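Side-chain contacts in dihydrofolate reductase, putative (Aspergillus flavus, PDB 6DRS), which probably catalyses the NADPH-dependent reduction of dihydrofolate to tetrahydrofolate and is held here with NADP and a diaminoquinazoline-type antifolate inhibitor: residues K65-V70 with A97-E102; I130-L135 with L139-E144. All coordinates share one frame; numbering follows the deposited sequence.

Interaction 1. Residues K65-V70 with A97-E102; sequences KTYDSV and AEELKE. With NAP (NADP nicotinamide-adenine-dinucleotide phosphate), chain H.
Torsions set Y67 and E99 to meet: in Y67 the ring carbon CG stands anti to the backbone N (chi1 -179°), carrying the ring straight off helix 64-69, while E99 sets CG anti to its own carbonyl carbon (chi1 -74°) and runs on extended to the carboxylate. The nearest CA atoms, those of Y67 and E99, are 11.2 Å apart, so only side chains bridge the gap. Y67 OH donates to E99 OE1 in a very short hydrogen bond of 2.5 Å. OE1 sits at the ring's edge, near its plane, and is also 3.0 Å from Y67 CE2; ring and carboxylate are nearly coplanar, with 17° between their planes. The two side chains slide past each other in opposite directions, which brings the phenol oxygen, Y67 OH, to 3.6 Å from E99 CB.

In the dihydrofolate reductase fold, helix 64-69 follows strand 57-63, and its first turn faces the cofactor. T66 OG1 donates to NAP O1A at 2.5 Å, and T66 N adds a weak bond to the same phosphate oxygen; T66 also touches the inhibitor. The ring of the next residue, Y67, projects toward helix 89-116, where it also lies on R95 and V96.

Both residues at the junction are buried, yet the carboxylate has cationic partners: E99 OE2 forms salt bridges with R75 and R95, which probably favour its ionised form. R95 also pairs with D68 OD1, which stays 5.8 Å from E99 OE1.

Interaction 2. Residues I130-L135 with L139-E144; sequences IVSSGL and LEDVEE. With NAP (NADP nicotinamide-adenine-dinucleotide phosphate), chain H; SO4 (sulfate ion), chain B.
Strand 130-132 and helix 139-144 run roughly antiparallel, their axes at 141° and 9.0 Å apart at closest approach, and L139 N bonds L135 O at 2.9 Å in the first turn of helix 135-146. Across the gap S132 OG, anti to its carbonyl carbon (chi1 -45°), donates to D141 OD2 at 3.0 Å. It meets the oxygen on the anti side, 28° out of the carboxylate plane. A water donates to the same OD2 and accepts from S133 N, so this oxygen receives two bonds that tie the helix to the strand end. Farther along, I130 CD1 meets V142 CG1 at 3.7 Å, the two side chains crossing at a slant. L139 CG lies 3.4 Å from L135 O, beside the helical bond.

G134 takes the N-cap position; L135 N donates to O4 of a sulfate, probably from the crystallisation liquor, at 2.8 Å. S133 O comes 3.2 Å from NAP C2A of the adenine. This is the strand-to-helix half of a beta-alpha-beta crossover from strand 128-132 to strand 150-157, parallel in one sheet. Strand 128-132 pairs with strand 81-85, helix 135-146 packs V142 over I81 and V83 and L139 over I61 of strand 57-63, and V131 turns its side chain to helix 89-116.

From the N terminus, strand 57-63 leads into helix 64-69, and interaction 1 closes the loop from there through strand 81-85 to helix 89-116, with 26 residues between its segments. The chain then enters strand 128-132, where interaction 2 closes a much shorter loop, three residues between its segments, onto helix 135-146. The contacts therefore follow in series, neither nested nor crossed. The centres of interactions 1 and 2 are about 16 Å apart, and the two do not touch. Interaction 1 joins two helices, whereas interaction 2 joins a sheet strand to the helix after it. Both reach NAP: 65-70 at the pyrophosphate, 130-135 at the adenine.

Interaction 1. Residues K65-V70 with A97-E102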
ATOM      1  N   LYS A  65       1.497 -10.645  -7.702  1.00 17.23           N
ATOM      2  CA  LYS A  65       0.122 -11.077  -7.439  1.00 16.28           C
ATOM      3  C   LYS A  65      -0.723  -9.889  -6.963  1.00 16.72           C
ATOM      4  O   LYS A  65      -1.906  -9.760  -7.339  1.00 16.04           O
ATOM      5  CB  LYS A  65       0.095 -12.243  -6.447  1.00 17.31           C
ATOM      6  CG  LYS A  65       0.348 -13.605  -7.078  1.00 17.78           C
ATOM      7  CD  LYS A  65       0.760 -14.637  -6.057  1.00 19.06           C
ATOM      8  CE  LYS A  65       0.701 -16.066  -6.546  1.00 18.84           C
ATOM      9  NZ  LYS A  65       1.700 -16.883  -5.814  1.00 20.25           N
ATOM     10  N   THR A  66      -0.118  -9.007  -6.175  1.00 15.51           N
ATOM     11  CA  THR A  66      -0.816  -7.801  -5.732  1.00 15.51           C
ATOM     12  C   THR A  66      -1.068  -6.893  -6.936  1.00 15.03           C
ATOM     13  O   THR A  66      -2.167  -6.355  -7.096  1.00 13.22           O
ATOM     14  CB  THR A  66      -0.045  -7.076  -4.622  1.00 15.56           C
ATOM     15  OG1 THR A  66       0.038  -7.956  -3.498  1.00 16.42           O
ATOM     16  CG2 THR A  66      -0.722  -5.788  -4.211  1.00 15.43           C
ATOM     17  N   TYR A  67      -0.070  -6.760  -7.813  1.00 15.52           N
ATOM     18  CA  TYR A  67      -0.357  -6.045  -9.071  1.00 16.39           C
ATOM     19  C   TYR A  67      -1.608  -6.629  -9.738  1.00 16.99           C
ATOM     20  O   TYR A  67      -2.521  -5.898 -10.098  1.00 16.25           O
ATOM     21  CB  TYR A  67       0.842  -6.038 -10.016  1.00 16.50           C
ATOM     22  CG  TYR A  67       0.572  -5.285 -11.295  1.00 18.07           C
ATOM     23  CD1 TYR A  67       0.629  -3.895 -11.339  1.00 18.43           C
ATOM     24  CD2 TYR A  67       0.269  -5.957 -12.473  1.00 18.67           C
ATOM     25  CE1 TYR A  67       0.399  -3.197 -12.518  1.00 17.98           C
ATOM     26  CE2 TYR A  67       0.007  -5.271 -13.653  1.00 18.73           C
ATOM     27  CZ  TYR A  67       0.095  -3.887 -13.680  1.00 18.78           C
ATOM     28  OH  TYR A  67      -0.129  -3.207 -14.845  1.00 17.38           O
ATOM     29  N   ASP A  68      -1.652  -7.958  -9.868  1.00 19.78           N
ATOM     30  CA  ASP A  68      -2.758  -8.642 -10.577  1.00 20.65           C
ATOM     31  C   ASP A  68      -4.079  -8.456  -9.825  1.00 20.88           C
ATOM     32  O   ASP A  68      -5.127  -8.417 -10.450  1.00 22.44           O
ATOM     33  CB  ASP A  68      -2.431 -10.114 -10.827  1.00 22.26           C
ATOM     34  CG  ASP A  68      -1.420 -10.318 -11.939  1.00 24.50           C
ATOM     35  OD1 ASP A  68      -1.164  -9.345 -12.673  1.00 25.46           O
ATOM     36  OD2 ASP A  68      -0.888 -11.451 -12.062  1.00 26.49           O
ATOM     37  N   SER A  69      -4.022  -8.308  -8.505  1.00 21.29           N
ATOM     38  CA  SER A  69      -5.219  -8.158  -7.677  1.00 20.66           C
ATOM     39  C   SER A  69      -5.971  -6.866  -7.987  1.00 20.99           C
ATOM     40  O   SER A  69      -7.179  -6.803  -7.721  1.00 20.84           O
ATOM     41  CB  SER A  69      -4.908  -8.231  -6.216  1.00 21.56           C
ATOM     42  OG  SER A  69      -4.284  -7.047  -5.762  1.00 21.78           O
ATOM     43  N   VAL A  70      -5.280  -5.849  -8.515  1.00 19.29           N
ATOM     44  CA  VAL A  70      -5.972  -4.622  -8.925  1.00 20.08           C
ATOM     45  C   VAL A  70      -6.668  -4.899 -10.257  1.00 18.92           C
ATOM     46  O   VAL A  70      -6.040  -5.440 -11.151  1.00 18.67           O
ATOM     47  CB  VAL A  70      -4.993  -3.446  -9.104  1.00 21.45           C
ATOM     48  CG1 VAL A  70      -5.741  -2.128  -9.195  1.00 22.52           C
ATOM     49  CG2 VAL A  70      -3.949  -3.396  -8.002  1.00 21.01           C
ATOM     50  N   ALA A  97       3.972  -3.054 -19.695  1.00 21.14           N
ATOM     51  CA  ALA A  97       4.173  -2.025 -20.737  1.00 22.65           C
ATOM     52  C   ALA A  97       2.864  -1.817 -21.485  1.00 23.90           C
ATOM     53  O   ALA A  97       2.461  -0.691 -21.760  1.00 27.06           O
ATOM     54  CB  ALA A  97       5.290  -2.411 -21.666  1.00 22.00           C
ATOM     55  N   GLU A  98       2.164  -2.912 -21.734  1.00 25.18           N
ATOM     56  CA  GLU A  98       0.933  -2.831 -22.487  1.00 24.31           C
ATOM     57  C   GLU A  98      -0.137  -2.128 -21.652  1.00 22.87           C
ATOM     58  O   GLU A  98      -0.867  -1.272 -22.166  1.00 22.74           O
ATOM     59  CB  GLU A  98       0.498  -4.241 -22.873  1.00 29.22           C
ATOM     60  CG  GLU A  98      -0.374  -4.308 -24.110  1.00 35.82           C
ATOM     61  CD  GLU A  98      -0.837  -5.734 -24.387  1.00 42.79           C
ATOM     62  OE1 GLU A  98       0.041  -6.632 -24.523  1.00 44.27           O
ATOM     63  OE2 GLU A  98      -2.069  -5.952 -24.435  1.00 42.76           O
ATOM     64  N   GLU A  99      -0.244  -2.515 -20.380  1.00 21.41           N
ATOM     65  CA  GLU A  99      -1.282  -1.983 -19.484  1.00 20.78           C
ATOM     66  C   GLU A  99      -1.014  -0.494 -19.205  1.00 18.45           C
ATOM     67  O   GLU A  99      -1.934   0.333 -19.221  1.00 17.86           O
ATOM     68  CB  GLU A  99      -1.384  -2.848 -18.218  1.00 21.64           C
ATOM     69  CG  GLU A  99      -2.071  -4.193 -18.451  1.00 24.26           C
ATOM     70  CD  GLU A  99      -1.967  -5.187 -17.298  1.00 26.99           C
ATOM     71  OE1 GLU A  99      -1.412  -4.831 -16.243  1.00 28.05           O
ATOM     72  OE2 GLU A  99      -2.422  -6.330 -17.454  1.00 27.97           O
ATOM     73  N   LEU A 100       0.248  -0.153 -18.984  1.00 17.22           N
ATOM     74  CA  LEU A 100       0.669   1.277 -18.865  1.00 17.68           C
ATOM     75  C   LEU A 100       0.183   2.118 -20.064  1.00 17.53           C
ATOM     76  O   LEU A 100      -0.441   3.172 -19.885  1.00 17.51           O
ATOM     77  CB  LEU A 100       2.195   1.325 -18.716  1.00 15.66           C
ATOM     78  CG  LEU A 100       2.781   2.721 -18.518  1.00 15.08           C
ATOM     79  CD1 LEU A 100       2.045   3.461 -17.412  1.00 14.29           C
ATOM     80  CD2 LEU A 100       4.278   2.634 -18.212  1.00 14.67           C
ATOM     81  N   LYS A 101       0.432   1.636 -21.282  1.00 18.20           N
ATOM     82  CA  LYS A 101       0.048   2.336 -22.525  1.00 18.38           C
ATOM     83  C   LYS A 101      -1.473   2.559 -22.583  1.00 18.08           C
ATOM     84  O   LYS A 101      -1.945   3.617 -23.029  1.00 16.74           O
ATOM     85  CB  LYS A 101       0.563   1.556 -23.741  1.00 19.51           C
ATOM     86  CG  LYS A 101       0.307   2.194 -25.100  1.00 21.91           C
ATOM     87  CD  LYS A 101       0.814   1.375 -26.269  1.00 21.93           C
ATOM     88  CE  LYS A 101       0.569   2.092 -27.578  1.00 26.90           C
ATOM     89  NZ  LYS A 101       1.331   1.483 -28.703  1.00 29.66           N
ATOM     90  N   GLU A 102      -2.250   1.563 -22.178  1.00 18.92           N
ATOM     91  CA  GLU A 102      -3.715   1.709 -22.143  1.00 20.38           C
ATOM     92  C   GLU A 102      -4.088   2.777 -21.096  1.00 21.12           C
ATOM     93  O   GLU A 102      -4.993   3.627 -21.286  1.00 20.22           O
ATOM     94  CB  GLU A 102      -4.299   0.315 -21.859  1.00 23.01           C
ATOM     95  CG  GLU A 102      -5.814   0.187 -21.952  1.00 24.88           C
ATOM     96  CD  GLU A 102      -6.530   1.101 -22.926  1.00 29.96           C
ATOM     97  OE1 GLU A 102      -6.126   1.135 -24.119  1.00 33.88           O
ATOM     98  OE2 GLU A 102      -7.495   1.781 -22.493  1.00 30.31           O
TER
HETATM   99  PA  NAP H 307       2.603 -11.013  -3.423  1.00 16.47           P
HETATM  100  O1A NAP H 307       1.729  -9.840  -3.768  1.00 15.94           O
HETATM  101  O2A NAP H 307       3.675 -11.084  -2.397  1.00 15.21           O
HETATM  102  O5B NAP H 307       3.230 -11.571  -4.814  1.00 19.00           O
HETATM  103  C5B NAP H 307       3.896 -12.842  -4.946  1.00 19.26           C
HETATM  104  C4B NAP H 307       4.617 -12.773  -6.276  1.00 20.89           C
HETATM  105  O4B NAP H 307       5.623 -11.761  -6.210  1.00 21.63           O
HETATM  106  C3B NAP H 307       5.378 -14.039  -6.643  1.00 22.19           C
HETATM  107  O3B NAP H 307       4.511 -14.979  -7.296  1.00 19.81           O
HETATM  108  C2B NAP H 307       6.448 -13.496  -7.572  1.00 21.97           C
HETATM  109  O2B NAP H 307       5.864 -13.123  -8.818  1.00 20.75           O
HETATM  110  C1B NAP H 307       6.790 -12.155  -6.949  1.00 23.77           C
HETATM  111  N9A NAP H 307       7.884 -12.286  -6.003  1.00 25.51           N
HETATM  112  C8A NAP H 307       7.653 -12.518  -4.701  1.00 27.71           C
HETATM  113  N7A NAP H 307       8.826 -12.593  -4.038  1.00 30.01           N
HETATM  114  C5A NAP H 307       9.827 -12.397  -4.924  1.00 29.89           C
HETATM  115  C6A NAP H 307      11.305 -12.355  -4.853  1.00 30.79           C
HETATM  116  N6A NAP H 307      11.877 -12.526  -3.652  1.00 33.72           N
HETATM  117  N1A NAP H 307      12.036 -12.134  -5.967  1.00 29.98           N
HETATM  118  C2A NAP H 307      11.398 -11.954  -7.138  1.00 29.09           C
HETATM  119  N3A NAP H 307      10.044 -11.981  -7.271  1.00 28.77           N
HETATM  120  C4A NAP H 307       9.203 -12.201  -6.228  1.00 27.35           C
HETATM  121  O3  NAP H 307       1.546 -12.258  -3.243  1.00 18.04           O
HETATM  122  PN  NAP H 307       0.869 -12.848  -1.882  1.00 16.18           P
HETATM  123  O1N NAP H 307       1.818 -12.868  -0.758  1.00 15.30           O
HETATM  124  O2N NAP H 307       0.230 -14.121  -2.392  1.00 17.71           O
HETATM  125  O5D NAP H 307      -0.289 -11.784  -1.598  1.00 14.77           O
HETATM  126  C5D NAP H 307      -1.296 -11.538  -2.549  1.00 13.49           C
HETATM  127  C4D NAP H 307      -2.547 -11.502  -1.698  1.00 13.54           C
HETATM  128  O4D NAP H 307      -2.347 -10.544  -0.658  1.00 13.23           O
HETATM  129  C3D NAP H 307      -3.815 -11.117  -2.423  1.00 13.46           C
HETATM  130  O3D NAP H 307      -4.893 -11.873  -1.811  1.00 14.03           O
HETATM  131  C2D NAP H 307      -3.938  -9.651  -2.104  1.00 12.45           C
HETATM  132  O2D NAP H 307      -5.281  -9.244  -2.175  1.00 11.87           O
HETATM  133  C1D NAP H 307      -3.399  -9.575  -0.692  1.00 13.28           C
HETATM  134  N1N NAP H 307      -2.908  -8.224  -0.345  1.00 14.26           N
HETATM  135  C2N NAP H 307      -3.508  -7.579   0.682  1.00 14.42           C
HETATM  136  C3N NAP H 307      -3.120  -6.279   1.066  1.00 15.18           C
HETATM  137  C7N NAP H 307      -3.809  -5.588   2.240  1.00 15.37           C
HETATM  138  O7N NAP H 307      -3.408  -4.497   2.658  1.00 14.98           O
HETATM  139  N7N NAP H 307      -4.866  -6.203   2.802  1.00 14.23           N
HETATM  140  C4N NAP H 307      -2.108  -5.640   0.321  1.00 14.87           C
HETATM  141  C5N NAP H 307      -1.518  -6.336  -0.737  1.00 14.83           C
HETATM  142  C6N NAP H 307      -1.939  -7.624  -1.070  1.00 14.43           C
HETATM  143  P2B NAP H 307       5.902 -14.112 -10.087  1.00 20.56           P
HETATM  144  O1X NAP H 307       5.010 -15.291  -9.726  1.00 20.33           O
HETATM  145  O2X NAP H 307       5.195 -13.298 -11.152  1.00 19.19           O
HETATM  146  O3X NAP H 307       7.372 -14.401 -10.113  1.00 19.54           O

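Interaction 2. Residues I130-L135 with L139-E144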
ATOM      1  N   ILE A 130       7.142   0.054 -13.645  1.00 21.57           N
ATOM      2  CA  ILE A 130       8.365  -0.634 -13.999  1.00 22.82           C
ATOM      3  C   ILE A 130       8.410  -1.998 -13.291  1.00 21.70           C
ATOM      4  O   ILE A 130       7.788  -2.193 -12.241  1.00 19.50           O
ATOM      5  CB  ILE A 130       9.591   0.223 -13.662  1.00 23.14           C
ATOM      6  CG1 ILE A 130       9.786   0.346 -12.155  1.00 26.44           C
ATOM      7  CG2 ILE A 130       9.453   1.593 -14.300  1.00 26.28           C
ATOM      8  CD1 ILE A 130      10.744   1.460 -11.754  1.00 28.46           C
ATOM      9  N   VAL A 131       9.187  -2.924 -13.850  1.00 19.65           N
ATOM     10  CA  VAL A 131       9.210  -4.309 -13.367  1.00 19.87           C
ATOM     11  C   VAL A 131      10.638  -4.635 -12.945  1.00 19.81           C
ATOM     12  O   VAL A 131      11.516  -4.382 -13.703  1.00 19.98           O
ATOM     13  CB  VAL A 131       8.755  -5.260 -14.488  1.00 20.08           C
ATOM     14  CG1 VAL A 131       8.794  -6.716 -14.036  1.00 20.88           C
ATOM     15  CG2 VAL A 131       7.393  -4.876 -15.052  1.00 19.20           C
ATOM     16  N   SER A 132      10.842  -5.172 -11.745  1.00 20.64           N
ATOM     17  CA  SER A 132      12.152  -5.485 -11.210  1.00 21.48           C
ATOM     18  C   SER A 132      12.179  -6.950 -10.779  1.00 22.20           C
ATOM     19  O   SER A 132      11.124  -7.565 -10.593  1.00 22.63           O
ATOM     20  CB  SER A 132      12.476  -4.612 -10.016  1.00 22.47           C
ATOM     21  OG  SER A 132      12.134  -3.260 -10.299  1.00 25.41           O
ATOM     22  N   SER A 133      13.386  -7.444 -10.541  1.00 22.62           N
ATOM     23  CA  SER A 133      13.659  -8.864 -10.302  1.00 24.71           C
ATOM     24  C   SER A 133      13.661  -9.169  -8.794  1.00 25.91           C
ATOM     25  O   SER A 133      13.867 -10.319  -8.369  1.00 27.38           O
ATOM     26  CB  SER A 133      14.976  -9.228 -10.918  1.00 24.61           C
ATOM     27  OG  SER A 133      16.024  -8.554 -10.236  1.00 27.28           O
ATOM     28  N   GLY A 134      13.443  -8.142  -7.983  1.00 24.45           N
ATOM     29  CA  GLY A 134      13.499  -8.286  -6.548  1.00 25.18           C
ATOM     30  C   GLY A 134      13.172  -6.975  -5.855  1.00 27.05           C
ATOM     31  O   GLY A 134      13.025  -5.929  -6.506  1.00 26.37           O
ATOM     32  N   LEU A 135      13.047  -7.036  -4.535  1.00 27.88           N
ATOM     33  CA  LEU A 135      12.727  -5.851  -3.742  1.00 30.29           C
ATOM     34  C   LEU A 135      13.938  -4.914  -3.692  1.00 33.17           C
ATOM     35  O   LEU A 135      13.779  -3.685  -3.816  1.00 37.92           O
ATOM     36  CB  LEU A 135      12.329  -6.262  -2.324  1.00 27.71           C
ATOM     37  CG  LEU A 135      12.087  -5.088  -1.380  1.00 27.77           C
ATOM     38  CD1 LEU A 135      10.844  -4.321  -1.791  1.00 26.46           C
ATOM     39  CD2 LEU A 135      11.938  -5.575   0.043  1.00 28.20           C
ATOM     40  N   LEU A 139      14.098  -1.185  -5.306  1.00 22.79           N
ATOM     41  CA  LEU A 139      14.538   0.012  -4.609  1.00 25.05           C
ATOM     42  C   LEU A 139      15.643   0.693  -5.431  1.00 27.64           C
ATOM     43  O   LEU A 139      15.573   1.884  -5.678  1.00 26.91           O
ATOM     44  CB  LEU A 139      15.014  -0.357  -3.203  1.00 23.89           C
ATOM     45  CG  LEU A 139      13.906  -0.687  -2.199  1.00 23.54           C
ATOM     46  CD1 LEU A 139      14.491  -1.133  -0.862  1.00 23.61           C
ATOM     47  CD2 LEU A 139      12.960   0.492  -1.999  1.00 21.78           C
ATOM     48  N   GLU A 140      16.628  -0.075  -5.887  1.00 29.68           N
ATOM     49  CA  GLU A 140      17.702   0.447  -6.725  1.00 31.80           C
ATOM     50  C   GLU A 140      17.135   1.091  -8.003  1.00 31.37           C
ATOM     51  O   GLU A 140      17.451   2.251  -8.322  1.00 29.67           O
ATOM     52  CB  GLU A 140      18.616  -0.702  -7.130  1.00 36.09           C
ATOM     53  CG  GLU A 140      20.011  -0.599  -6.573  1.00 42.29           C
ATOM     54  CD  GLU A 140      20.619  -1.986  -6.566  1.00 51.22           C
ATOM     55  OE1 GLU A 140      20.438  -2.702  -7.570  1.00 57.38           O
ATOM     56  OE2 GLU A 140      21.235  -2.358  -5.552  1.00 56.34           O
ATOM     57  N   ASP A 141      16.318   0.325  -8.730  1.00 28.94           N
ATOM     58  CA  ASP A 141      15.753   0.728  -9.987  1.00 28.37           C
ATOM     59  C   ASP A 141      15.007   2.057  -9.847  1.00 29.23           C
ATOM     60  O   ASP A 141      15.206   2.919 -10.704  1.00 28.19           O
ATOM     61  CB  ASP A 141      14.803  -0.326 -10.556  1.00 32.32           C
ATOM     62  CG  ASP A 141      15.485  -1.574 -11.088  1.00 33.20           C
ATOM     63  OD1 ASP A 141      16.728  -1.613 -11.079  1.00 34.05           O
ATOM     64  OD2 ASP A 141      14.764  -2.511 -11.477  1.00 34.68           O
ATOM     65  N   VAL A 142      14.133   2.227  -8.838  1.00 27.79           N
ATOM     66  CA  VAL A 142      13.423   3.517  -8.747  1.00 27.30           C
ATOM     67  C   VAL A 142      14.400   4.651  -8.409  1.00 28.31           C
ATOM     68  O   VAL A 142      14.229   5.742  -8.942  1.00 26.57           O
ATOM     69  CB  VAL A 142      12.213   3.581  -7.796  1.00 25.86           C
ATOM     70  CG1 VAL A 142      10.911   3.311  -8.500  1.00 26.67           C
ATOM     71  CG2 VAL A 142      12.368   2.836  -6.477  1.00 24.16           C
ATOM     72  N   GLU A 143      15.360   4.411  -7.514  1.00 30.50           N
ATOM     73  CA  GLU A 143      16.355   5.437  -7.162  1.00 35.94           C
ATOM     74  C   GLU A 143      17.072   5.892  -8.443  1.00 35.59           C
ATOM     75  O   GLU A 143      17.098   7.081  -8.749  1.00 35.66           O
ATOM     76  CB  GLU A 143      17.345   4.918  -6.116  1.00 41.46           C
ATOM     77  CG  GLU A 143      16.883   5.107  -4.678  1.00 55.14           C
ATOM     78  CD  GLU A 143      17.246   3.984  -3.707  1.00 65.18           C
ATOM     79  OE1 GLU A 143      18.038   3.088  -4.092  1.00 72.26           O
ATOM     80  OE2 GLU A 143      16.737   3.996  -2.560  1.00 64.50           O
ATOM     81  N   GLU A 144      17.584   4.932  -9.211  1.00 35.86           N
ATOM     82  CA  GLU A 144      18.318   5.205 -10.449  1.00 37.86           C
ATOM     83  C   GLU A 144      17.438   5.952 -11.466  1.00 35.12           C
ATOM     84  O   GLU A 144      17.911   6.901 -12.091  1.00 35.30           O
ATOM     85  CB  GLU A 144      18.942   3.924 -11.005  1.00 43.49           C
ATOM     86  CG  GLU A 144      19.409   4.037 -12.450  1.00 56.82           C
ATOM     87  CD  GLU A 144      20.792   4.642 -12.652  1.00 68.79           C
ATOM     88  OE1 GLU A 144      21.638   3.978 -13.297  1.00 76.19           O
ATOM     89  OE2 GLU A 144      21.027   5.775 -12.166  1.00 70.36           O
TER
HETATM   90  PA  NAP H 307       2.603 -11.013  -3.423  1.00 16.47           P
HETATM   91  O1A NAP H 307       1.729  -9.840  -3.768  1.00 15.94           O
HETATM   92  O2A NAP H 307       3.675 -11.084  -2.397  1.00 15.21           O
HETATM   93  O5B NAP H 307       3.230 -11.571  -4.814  1.00 19.00           O
HETATM   94  C5B NAP H 307       3.896 -12.842  -4.946  1.00 19.26           C
HETATM   95  C4B NAP H 307       4.617 -12.773  -6.276  1.00 20.89           C
HETATM   96  O4B NAP H 307       5.623 -11.761  -6.210  1.00 21.63           O
HETATM   97  C3B NAP H 307       5.378 -14.039  -6.643  1.00 22.19           C
HETATM   98  O3B NAP H 307       4.511 -14.979  -7.296  1.00 19.81           O
HETATM   99  C2B NAP H 307       6.448 -13.496  -7.572  1.00 21.97           C
HETATM  100  O2B NAP H 307       5.864 -13.123  -8.818  1.00 20.75           O
HETATM  101  C1B NAP H 307       6.790 -12.155  -6.949  1.00 23.77           C
HETATM  102  N9A NAP H 307       7.884 -12.286  -6.003  1.00 25.51           N
HETATM  103  C8A NAP H 307       7.653 -12.518  -4.701  1.00 27.71           C
HETATM  104  N7A NAP H 307       8.826 -12.593  -4.038  1.00 30.01           N
HETATM  105  C5A NAP H 307       9.827 -12.397  -4.924  1.00 29.89           C
HETATM  106  C6A NAP H 307      11.305 -12.355  -4.853  1.00 30.79           C
HETATM  107  N6A NAP H 307      11.877 -12.526  -3.652  1.00 33.72           N
HETATM  108  N1A NAP H 307      12.036 -12.134  -5.967  1.00 29.98           N
HETATM  109  C2A NAP H 307      11.398 -11.954  -7.138  1.00 29.09           C
HETATM  110  N3A NAP H 307      10.044 -11.981  -7.271  1.00 28.77           N
HETATM  111  C4A NAP H 307       9.203 -12.201  -6.228  1.00 27.35           C
HETATM  112  O3  NAP H 307       1.546 -12.258  -3.243  1.00 18.04           O
HETATM  113  PN  NAP H 307       0.869 -12.848  -1.882  1.00 16.18           P
HETATM  114  O1N NAP H 307       1.818 -12.868  -0.758  1.00 15.30           O
HETATM  115  O2N NAP H 307       0.230 -14.121  -2.392  1.00 17.71           O
HETATM  116  O5D NAP H 307      -0.289 -11.784  -1.598  1.00 14.77           O
HETATM  117  C5D NAP H 307      -1.296 -11.538  -2.549  1.00 13.49           C
HETATM  118  C4D NAP H 307      -2.547 -11.502  -1.698  1.00 13.54           C
HETATM  119  O4D NAP H 307      -2.347 -10.544  -0.658  1.00 13.23           O
HETATM  120  C3D NAP H 307      -3.815 -11.117  -2.423  1.00 13.46           C
HETATM  121  O3D NAP H 307      -4.893 -11.873  -1.811  1.00 14.03           O
HETATM  122  C2D NAP H 307      -3.938  -9.651  -2.104  1.00 12.45           C
HETATM  123  O2D NAP H 307      -5.281  -9.244  -2.175  1.00 11.87           O
HETATM  124  C1D NAP H 307      -3.399  -9.575  -0.692  1.00 13.28           C
HETATM  125  N1N NAP H 307      -2.908  -8.224  -0.345  1.00 14.26           N
HETATM  126  C2N NAP H 307      -3.508  -7.579   0.682  1.00 14.42           C
HETATM  127  C3N NAP H 307      -3.120  -6.279   1.066  1.00 15.18           C
HETATM  128  C7N NAP H 307      -3.809  -5.588   2.240  1.00 15.37           C
HETATM  129  O7N NAP H 307      -3.408  -4.497   2.658  1.00 14.98           O
HETATM  130  N7N NAP H 307      -4.866  -6.203   2.802  1.00 14.23           N
HETATM  131  C4N NAP H 307      -2.108  -5.640   0.321  1.00 14.87           C
HETATM  132  C5N NAP H 307      -1.518  -6.336  -0.737  1.00 14.83           C
HETATM  133  C6N NAP H 307      -1.939  -7.624  -1.070  1.00 14.43           C
HETATM  134  P2B NAP H 307       5.902 -14.112 -10.087  1.00 20.56           P
HETATM  135  O1X NAP H 307       5.010 -15.291  -9.726  1.00 20.33           O
HETATM  136  O2X NAP H 307       5.195 -13.298 -11.152  1.00 19.19           O
HETATM  137  O3X NAP H 307       7.372 -14.401 -10.113  1.00 19.54           O
HETATM  138  S   SO4 B 301      15.266  -9.374  -3.160  1.00 59.79           S
HETATM  139  O1  SO4 B 301      15.820 -10.262  -2.120  1.00 57.20           O
HETATM  140  O2  SO4 B 301      15.694  -7.980  -2.863  1.00 57.39           O
HETATM  141  O3  SO4 B 301      15.765  -9.843  -4.474  1.00 65.29           O
HETATM  142  O4  SO4 B 301      13.784  -9.444  -3.223  1.00 61.93           O
HETATM  143  O   HOH W   1      15.320  -5.308 -11.547  1.00 28.80           O